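Local coordinates for putative polyketide synthase (Brevibacillus brevis, PDB 5HU7), which probably dehydrates beta-hydroxyacyl intermediates on a polyketide assembly line, as the dehydratase domain of a trans-acyltransferase polyketide synthase, at residues R48-I53 with D86-G91. Numbering follows the deposited sequence.
Sequences RFFPLI and DPLLVG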
loop_
_atom_site.group_PDB
_atom_site.type_symbol
_atom_site.label_atom_id
_atom_site.label_comp_id
_atom_site.label_asym_id
_atom_site.label_seq_id
_atom_site.Cartn_x
_atom_site.Cartn_y
_atom_site.Cartn_z
ATOM N N ARG A 48 25.719 10.069 4.442
ATOM C CA ARG A 48 25.349 10.742 5.674
ATOM C C ARG A 48 24.258 9.999 6.431
ATOM O O ARG A 48 23.575 9.160 5.889
ATOM C CB ARG A 48 24.905 12.194 5.404
ATOM C CG ARG A 48 23.690 12.315 4.519
ATOM C CD ARG A 48 23.476 13.748 4.171
ATOM N NE ARG A 48 22.291 13.985 3.358
ATOM C CZ ARG A 48 22.171 13.647 2.079
ATOM N NH1 ARG A 48 23.156 13.011 1.455
ATOM N NH2 ARG A 48 21.059 13.927 1.418
ATOM N N PHE A 49 24.081 10.366 7.667
ATOM C CA PHE A 49 23.099 9.774 8.571
ATOM C C PHE A 49 21.717 10.223 8.181
ATOM O O PHE A 49 21.528 11.397 7.859
ATOM C CB PHE A 49 23.362 10.218 10.032
ATOM C CG PHE A 49 24.670 9.741 10.618
ATOM C CD1 PHE A 49 25.013 8.391 10.585
ATOM C CD2 PHE A 49 25.548 10.633 11.221
ATOM C CE1 PHE A 49 26.235 7.949 11.113
ATOM C CE2 PHE A 49 26.767 10.189 11.741
ATOM C CZ PHE A 49 27.108 8.848 11.669
ATOM N N PHE A 50 20.737 9.306 8.235
ATOM C CA PHE A 50 19.331 9.650 7.996
ATOM C C PHE A 50 18.929 10.682 9.054
ATOM O O PHE A 50 19.293 10.500 10.208
ATOM C CB PHE A 50 18.439 8.407 8.136
ATOM C CG PHE A 50 17.021 8.562 7.637
ATOM C CD1 PHE A 50 16.754 8.647 6.275
ATOM C CD2 PHE A 50 15.948 8.445 8.503
ATOM C CE1 PHE A 50 15.453 8.732 5.807
ATOM C CE2 PHE A 50 14.637 8.460 8.026
ATOM C CZ PHE A 50 14.396 8.614 6.689
ATOM N N PRO A 51 18.232 11.780 8.714
ATOM C CA PRO A 51 17.874 12.765 9.748
ATOM C C PRO A 51 17.090 12.189 10.927
ATOM O O PRO A 51 16.217 11.358 10.728
ATOM C CB PRO A 51 17.066 13.813 8.984
ATOM C CG PRO A 51 17.367 13.618 7.593
ATOM C CD PRO A 51 17.759 12.201 7.379
ATOM N N LEU A 52 17.416 12.623 12.146
ATOM C CA LEU A 52 16.782 12.174 13.399
ATOM C C LEU A 52 15.227 12.253 13.368
ATOM O O LEU A 52 14.556 11.226 13.514
ATOM C CB LEU A 52 17.380 12.950 14.604
ATOM C CG LEU A 52 18.876 12.722 14.924
ATOM C CD1 LEU A 52 19.432 13.652 16.057
ATOM C CD2 LEU A 52 19.182 11.291 15.173
ATOM N N ILE A 53 14.669 13.445 13.142
ATOM C CA ILE A 53 13.209 13.639 13.017
ATOM C C ILE A 53 12.557 12.818 11.906
ATOM O O ILE A 53 11.365 12.514 11.986
ATOM C CB ILE A 53 12.820 15.133 12.865
ATOM C CG1 ILE A 53 13.620 15.788 11.674
ATOM C CG2 ILE A 53 13.020 15.848 14.220
ATOM C CD1 ILE A 53 13.141 17.079 11.228
ATOM N N ASP A 86 21.215 1.851 15.442
ATOM C CA ASP A 86 22.087 1.576 14.297
ATOM C C ASP A 86 21.681 2.521 13.194
ATOM O O ASP A 86 20.678 2.274 12.548
ATOM C CB ASP A 86 21.951 0.100 13.889
ATOM C CG ASP A 86 23.120 -0.447 13.079
ATOM O OD1 ASP A 86 23.909 0.368 12.537
ATOM O OD2 ASP A 86 23.267 -1.684 13.019
ATOM N N PRO A 87 22.402 3.651 12.986
ATOM C CA PRO A 87 21.942 4.641 11.998
ATOM C C PRO A 87 21.848 4.182 10.542
ATOM O O PRO A 87 22.735 3.498 10.016
ATOM C CB PRO A 87 22.961 5.786 12.134
ATOM C CG PRO A 87 23.596 5.593 13.423
ATOM C CD PRO A 87 23.597 4.134 13.707
ATOM N N LEU A 88 20.775 4.623 9.887
ATOM C CA LEU A 88 20.550 4.396 8.472
ATOM C C LEU A 88 21.400 5.443 7.739
ATOM O O LEU A 88 21.356 6.639 8.072
ATOM C CB LEU A 88 19.049 4.570 8.140
ATOM C CG LEU A 88 18.633 4.631 6.672
ATOM C CD1 LEU A 88 18.994 3.357 5.920
ATOM C CD2 LEU A 88 17.153 4.905 6.560
ATOM N N LEU A 89 22.202 4.979 6.778
ATOM C CA LEU A 89 23.050 5.836 5.978
ATOM C C LEU A 89 22.407 5.999 4.626
ATOM O O LEU A 89 21.999 5.027 4.030
ATOM C CB LEU A 89 24.456 5.243 5.806
ATOM C CG LEU A 89 25.309 5.113 7.068
ATOM C CD1 LEU A 89 26.721 4.726 6.708
ATOM C CD2 LEU A 89 25.352 6.391 7.834
ATOM N N VAL A 90 22.328 7.233 4.149
ATOM C CA VAL A 90 21.731 7.556 2.861
ATOM C C VAL A 90 22.679 8.453 2.062
ATOM O O VAL A 90 23.612 9.009 2.626
ATOM C CB VAL A 90 20.352 8.222 3.046
ATOM C CG1 VAL A 90 19.427 7.326 3.875
ATOM C CG2 VAL A 90 20.490 9.615 3.673
ATOM N N GLY A 91 22.428 8.566 0.762
ATOM C CA GLY A 91 23.193 9.417 -0.140
ATOM C C GLY A 91 24.382 8.776 -0.810
ATOM O O GLY A 91 24.966 9.410 -1.669
#
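The ring of Phe50 and the branched ends of Leu88 and Val90 show how a short two-stranded antiparallel ribbon can be packed where its strands end. Leu88 CD2 is a knob set over one face of that ring, 4.0 Å from its centroid and offset toward the rim, in a CH-pi contact. Val90 CG1 comes obliquely to CD1 of the same ring, at 3.8 Å, on the same side as Leu88 CD2. With Phe50 CG anti to the backbone N (chi1 -168°), that atom comes to 3.8 Å from Leu88 CD2. Tyr55, of helix 52-65, meets the ring edge-to-face. Within the ribbon, Phe49 and Leu89 share one face, Arg48 and Val90 the other. Phe49 lies side by side with Pro87 and Leu89, pointing the same way; its CD1 rests over the notch they leave, 3.4 Å from Leu89 CD2 and 3.7 Å from Pro87 CB. Val90 N binds Arg48 O at 2.9 Å (170° at the hydrogen); the return bond, Arg48 N to Val90 O at 3.0 Å, is more bent (134°). Beyond the strand ends Phe50 N reaches Leu88 O at 2.7 Å. The Arg48 guanidinium passes obliquely by Gly91 CA and ends at Met39 O, which NH2 binds. The ribbon thus joins the approach to helix 52-65 to the loop after strand 76-84 in this HotDog-family domain: three main-chain bonds set register, apolar contacts at Phe49 and Phe50 fill the shape, and Arg48 ties it to the Met39 loop.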